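Local structure of kallistatin (Homo sapiens, 6F4V) at residues 219-222 / 228-231; 173-178 / 203-208. The protein inhibits tissue kallikrein as a secreted serpin, forming a stable equimolar complex with the protease and being cleaved at its reactive site. All blocks are in the same frame, centred on the assembly; numbering follows the deposited sequence. Where two conformers were deposited one is given.

Contact 1: 219-222 / 228-231; sequences VLRM and ATVF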
loop_
_atom_site.group_PDB
_atom_site.type_symbol
_atom_site.label_atom_id
_atom_site.label_comp_id
_atom_site.label_asym_id
_atom_site.label_seq_id
_atom_site.Cartn_x
_atom_site.Cartn_y
_atom_site.Cartn_z
ATOM N N VAL A 219 13.377 -15.717 5.459
ATOM C CA VAL A 219 12.579 -15.063 4.432
ATOM C C VAL A 219 12.021 -16.142 3.512
ATOM O O VAL A 219 12.760 -16.997 3.030
ATOM C CB VAL A 219 13.439 -14.063 3.621
ATOM C CG1 VAL A 219 12.624 -13.357 2.536
ATOM C CG2 VAL A 219 14.099 -13.037 4.551
ATOM N N LEU A 220 10.713 -16.095 3.304
ATOM C CA LEU A 220 9.977 -16.968 2.388
ATOM C C LEU A 220 9.437 -16.097 1.295
ATOM O O LEU A 220 8.841 -15.054 1.593
ATOM C CB LEU A 220 8.799 -17.608 3.143
ATOM C CG LEU A 220 7.748 -18.361 2.303
ATOM C CD1 LEU A 220 8.360 -19.550 1.568
ATOM C CD2 LEU A 220 6.641 -18.850 3.212
ATOM N N ARG A 221 9.593 -16.499 0.031
ATOM C CA ARG A 221 8.881 -15.810 -1.029
ATOM C C ARG A 221 7.888 -16.804 -1.626
ATOM O O ARG A 221 8.297 -17.917 -2.021
ATOM C CB ARG A 221 9.835 -15.325 -2.109
ATOM C CG ARG A 221 9.254 -14.323 -3.096
ATOM C CD ARG A 221 10.168 -14.214 -4.338
ATOM N NE ARG A 221 9.973 -15.306 -5.269
ATOM C CZ ARG A 221 10.857 -16.220 -5.730
ATOM N NH1 ARG A 221 12.118 -16.247 -5.398
ATOM N NH2 ARG A 221 10.422 -17.152 -6.583
ATOM N N MET A 222 6.605 -16.439 -1.624
ATOM C CA MET A 222 5.567 -17.255 -2.239
ATOM C C MET A 222 5.048 -16.567 -3.488
ATOM O O MET A 222 4.761 -15.357 -3.500
ATOM C CB MET A 222 4.420 -17.532 -1.272
ATOM C CG MET A 222 4.804 -18.468 -0.160
ATOM S SD MET A 222 3.439 -18.785 0.971
ATOM C CE MET A 222 2.441 -19.853 -0.056
ATOM N N ALA A 228 2.879 -11.438 -9.538
ATOM C CA ALA A 228 3.030 -10.937 -8.171
ATOM C C ALA A 228 3.650 -11.974 -7.294
ATOM O O ALA A 228 3.499 -13.168 -7.518
ATOM C CB ALA A 228 1.701 -10.459 -7.598
ATOM N N THR A 229 4.307 -11.512 -6.240
ATOM C CA THR A 229 4.903 -12.366 -5.229
ATOM C C THR A 229 4.656 -11.737 -3.866
ATOM O O THR A 229 4.325 -10.553 -3.776
ATOM C CB THR A 229 6.433 -12.460 -5.391
ATOM O OG1 THR A 229 6.997 -11.128 -5.473
ATOM C CG2 THR A 229 6.785 -13.211 -6.623
ATOM N N VAL A 230 4.853 -12.515 -2.827
ATOM C CA VAL A 230 4.848 -11.985 -1.464
ATOM C C VAL A 230 6.069 -12.512 -0.738
ATOM O O VAL A 230 6.373 -13.705 -0.799
ATOM C CB VAL A 230 3.526 -12.309 -0.703
ATOM C CG1 VAL A 230 3.245 -13.801 -0.604
ATOM C CG2 VAL A 230 3.508 -11.695 0.697
ATOM N N PHE A 231 6.736 -11.614 -0.004
ATOM C CA PHE A 231 7.746 -11.978 0.949
ATOM C C PHE A 231 7.148 -11.962 2.350
ATOM O O PHE A 231 6.589 -10.936 2.793
ATOM C CB PHE A 231 8.918 -10.998 0.889
ATOM C CG PHE A 231 9.588 -10.931 -0.443
ATOM C CD1 PHE A 231 9.041 -10.194 -1.469
ATOM C CD2 PHE A 231 10.773 -11.618 -0.664
ATOM C CE1 PHE A 231 9.646 -10.129 -2.706
ATOM C CE2 PHE A 231 11.412 -11.542 -1.903
ATOM C CZ PHE A 231 10.829 -10.822 -2.927
#
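M222 and V230 form an antiparallel hydrogen-bonded pair, M222 N to V230 O and V230 N to M222 O both 2.9 Å, on strands 219-222 and 228-231, whose axes approach to 4.7 Å at 160°. The next pair, R221 with F231, is non-hydrogen-bonded; here the alpha carbons close to 4.5 Å, and F231 CA points its hydrogen at L220 O. R221 and F231 leave the same face and extend together. With CG anti to the backbone N (chi1 -166°), the arginine sets CG over one face of the phenyl ring, toward its rim and 3.9 Å from the ring centroid in a CH-pi contact; CD, still above the plane, lies past the rim near CZ, while V219 CG1 meets the ring edge at CD2. The two strands are arms of a beta hairpin of the antiparallel sheet that corresponds to serpin sheet B (its second and third strands), and helix 249-258 covers the face bearing V219, R221 and F231. Beyond the ring the guanidinium forms a salt bridge with D223 and a cation-pi contact with W208. On the other face M222 CB lies 4.0 Å from V230 CG1. Strand 228-231 pairs along its other edge with a strand of another protein chain, which continues the sheet antiparallel.

Contact 2: 173-178 / 203-208; sequences WEKPFI and DQEHHW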
loop_
_atom_site.group_PDB
_atom_site.type_symbol
_atom_site.label_atom_id
_atom_site.label_comp_id
_atom_site.label_asym_id
_atom_site.label_seq_id
_atom_site.Cartn_x
_atom_site.Cartn_y
_atom_site.Cartn_z
ATOM N N TRP A 173 -2.487 -18.515 -4.740
ATOM C CA TRP A 173 -1.143 -19.070 -4.543
ATOM C C TRP A 173 -0.765 -19.970 -5.715
ATOM O O TRP A 173 -1.603 -20.749 -6.162
ATOM C CB TRP A 173 -1.088 -19.958 -3.296
ATOM C CG TRP A 173 -1.418 -19.324 -2.020
ATOM C CD1 TRP A 173 -2.376 -19.698 -1.158
ATOM C CD2 TRP A 173 -0.748 -18.207 -1.426
ATOM N NE1 TRP A 173 -2.353 -18.902 -0.042
ATOM C CE2 TRP A 173 -1.374 -17.958 -0.193
ATOM C CE3 TRP A 173 0.341 -17.404 -1.811
ATOM C CZ2 TRP A 173 -0.954 -16.918 0.667
ATOM C CZ3 TRP A 173 0.752 -16.374 -0.950
ATOM C CH2 TRP A 173 0.100 -16.144 0.254
ATOM N N GLU A 174 0.478 -19.922 -6.198
ATOM C CA GLU A 174 0.953 -21.027 -7.043
ATOM C C GLU A 174 0.919 -22.358 -6.269
ATOM O O GLU A 174 0.645 -23.400 -6.861
ATOM C CB GLU A 174 2.379 -20.815 -7.555
ATOM C CG GLU A 174 2.476 -19.784 -8.663
ATOM C CD GLU A 174 2.077 -20.297 -10.035
ATOM O OE1 GLU A 174 2.290 -19.556 -11.022
ATOM O OE2 GLU A 174 1.541 -21.420 -10.138
ATOM N N LYS A 175 1.221 -22.300 -4.969
ATOM C CA LYS A 175 1.318 -23.487 -4.107
ATOM C C LYS A 175 0.337 -23.351 -2.912
ATOM O O LYS A 175 0.727 -22.937 -1.804
ATOM C CB LYS A 175 2.756 -23.641 -3.619
ATOM C CG LYS A 175 3.772 -23.958 -4.719
ATOM C CD LYS A 175 5.183 -23.589 -4.288
ATOM C CE LYS A 175 6.165 -23.611 -5.460
ATOM N NZ LYS A 175 6.627 -24.990 -5.704
ATOM N N PRO A 176 -0.935 -23.661 -3.153
ATOM C CA PRO A 176 -1.931 -23.467 -2.112
ATOM C C PRO A 176 -1.885 -24.508 -1.005
ATOM O O PRO A 176 -1.202 -25.548 -1.129
ATOM C CB PRO A 176 -3.261 -23.574 -2.864
ATOM C CG PRO A 176 -2.980 -24.450 -4.040
ATOM C CD PRO A 176 -1.530 -24.190 -4.401
ATOM N N PHE A 177 -2.611 -24.204 0.065
ATOM C CA PHE A 177 -2.728 -25.057 1.229
ATOM C C PHE A 177 -4.032 -25.859 1.091
ATOM O O PHE A 177 -4.970 -25.435 0.401
ATOM C CB PHE A 177 -2.791 -24.232 2.515
ATOM C CG PHE A 177 -1.593 -23.348 2.743
ATOM C CD1 PHE A 177 -1.469 -22.118 2.082
ATOM C CD2 PHE A 177 -0.600 -23.718 3.638
ATOM C CE1 PHE A 177 -0.362 -21.308 2.300
ATOM C CE2 PHE A 177 0.503 -22.908 3.850
ATOM C CZ PHE A 177 0.616 -21.702 3.187
ATOM N N ILE A 178 -4.065 -27.015 1.743
ATOM C CA ILE A 178 -5.263 -27.885 1.776
ATOM C C ILE A 178 -5.990 -27.524 3.061
ATOM O O ILE A 178 -5.451 -27.662 4.165
ATOM C CB ILE A 178 -4.849 -29.380 1.664
ATOM C CG1 ILE A 178 -4.203 -29.651 0.289
ATOM C CG2 ILE A 178 -6.041 -30.321 1.836
ATOM C CD1 ILE A 178 -3.197 -30.789 0.289
ATOM N N ASP A 203 3.361 -29.312 3.451
ATOM C CA ASP A 203 4.681 -29.926 3.627
ATOM C C ASP A 203 5.192 -30.785 2.457
ATOM O O ASP A 203 6.239 -31.428 2.588
ATOM C CB ASP A 203 4.709 -30.709 4.924
ATOM C CG ASP A 203 3.655 -31.821 4.972
ATOM O OD1 ASP A 203 3.027 -32.137 3.944
ATOM O OD2 ASP A 203 3.431 -32.360 6.061
ATOM N N GLN A 204 4.512 -30.766 1.317
ATOM C CA GLN A 204 4.946 -31.575 0.170
ATOM C C GLN A 204 5.637 -30.763 -0.910
ATOM O O GLN A 204 6.258 -31.343 -1.808
ATOM C CB GLN A 204 3.764 -32.368 -0.427
ATOM C CG GLN A 204 2.872 -33.108 0.580
ATOM C CD GLN A 204 3.550 -34.242 1.339
ATOM O OE1 GLN A 204 3.067 -35.366 1.322
ATOM N NE2 GLN A 204 4.644 -33.951 2.029
ATOM N N GLU A 205 5.566 -29.431 -0.824
ATOM C CA GLU A 205 6.038 -28.581 -1.906
ATOM C C GLU A 205 7.439 -28.053 -1.637
ATOM O O GLU A 205 7.848 -27.942 -0.491
ATOM C CB GLU A 205 5.111 -27.392 -2.073
ATOM C CG GLU A 205 3.677 -27.757 -2.378
ATOM C CD GLU A 205 3.548 -28.453 -3.710
ATOM O OE1 GLU A 205 3.973 -27.863 -4.729
ATOM O OE2 GLU A 205 3.039 -29.590 -3.726
ATOM N N HIS A 206 8.160 -27.747 -2.713
ATOM C CA HIS A 206 9.380 -26.938 -2.617
ATOM C C HIS A 206 8.956 -25.483 -2.527
ATOM O O HIS A 206 7.982 -25.094 -3.149
ATOM C CB HIS A 206 10.283 -27.129 -3.823
ATOM C CG HIS A 206 11.119 -28.374 -3.766
ATOM N ND1 HIS A 206 10.598 -29.606 -3.439
ATOM C CD2 HIS A 206 12.443 -28.573 -3.990
ATOM C CE1 HIS A 206 11.566 -30.509 -3.447
ATOM N NE2 HIS A 206 12.694 -29.909 -3.784
ATOM N N HIS A 207 9.706 -24.701 -1.760
ATOM C CA HIS A 207 9.492 -23.263 -1.638
ATOM C C HIS A 207 10.809 -22.511 -1.722
ATOM O O HIS A 207 11.872 -23.099 -1.488
ATOM C CB HIS A 207 8.834 -22.988 -0.285
ATOM C CG HIS A 207 7.370 -23.245 -0.280
ATOM N ND1 HIS A 207 6.457 -22.324 -0.749
ATOM C CD2 HIS A 207 6.659 -24.336 0.093
ATOM C CE1 HIS A 207 5.244 -22.830 -0.642
ATOM N NE2 HIS A 207 5.338 -24.045 -0.128
ATOM N N TRP A 208 10.724 -21.208 -2.036
ATOM C CA TRP A 208 11.875 -20.324 -2.102
ATOM C C TRP A 208 12.010 -19.707 -0.733
ATOM O O TRP A 208 11.147 -18.897 -0.335
ATOM C CB TRP A 208 11.650 -19.238 -3.151
ATOM C CG TRP A 208 11.624 -19.745 -4.519
ATOM C CD1 TRP A 208 10.526 -20.082 -5.265
ATOM C CD2 TRP A 208 12.756 -19.966 -5.343
ATOM N NE1 TRP A 208 10.919 -20.499 -6.518
ATOM C CE2 TRP A 208 12.285 -20.435 -6.590
ATOM C CE3 TRP A 208 14.129 -19.807 -5.152
ATOM C CZ2 TRP A 208 13.157 -20.767 -7.646
ATOM C CZ3 TRP A 208 14.991 -20.126 -6.213
ATOM C CH2 TRP A 208 14.500 -20.578 -7.434
#
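K175 and E205 mark the nearest backbone approach, their CA atoms 7.3 Å apart, where the irregular segment 173-178 passes 203-208, which leads into strand 206-211. The contact belongs to the serpin fold: 173-178 leaves strand 159-172 of the large mixed sheet, and 206-211 is a strand of the smaller antiparallel sheet, so one lysine side chain bridges from the loop to the sheet. K175 and H207 point past one another, antiparallel, with K175 CD over one face of the imidazole in a CH-pi contact, 4.1 Å from the ring centroid and 27° off the normal; CB also comes near CE1. The histidine's rim atom NE2 is hydrogen-bonded to Q202 OE1, which helps fix the rotation of the ring that the lysine covers. Q202 also reaches back to the loop, its NE2 donating to K175 O. E205 crosses the lysine chain at a slant, OE1 lying 3.9 Å from K175 CG. From K175 NZ the same carboxylate oxygen is 4.0 Å away, beyond a salt bridge, though its charge probably still favours the ammonium group. On the loop side, F177 puts CE1 over one face of the W173 indole. A bend at the last torsion of K175 (chi4 -83°) turns the ammonium group to the backbone of 203-208. NZ also bonds to Y265 OH, and it donates to H206 O at 2.9 Å, tilted 25° from the carbonyl plane.

Contacts 1 and 2 have centres 12 Å apart; contact 2 closes before contact 1 opens along the chain, strand 206-211 leading into 217-223, its neighbour in the same sheet. A probable backbone hydrogen bond, R221 N to W208 O at 2.9 Å, joins them directly. The loop of contact 2 also packs against the hairpin: W173 CZ3 lies 3.6 Å from V230 CG1, and W173 CE3 is 3.7 Å from M222 CE. Two ligands lie near contact 1: a sodium ion about 6 Å from the T229 side chain, bound by Y224 and G226 of the hairpin turn, and a sulfated sugar about 8 Å from the V219 side chain. The K175 side chain of contact 2 is about 10 Å from the sodium.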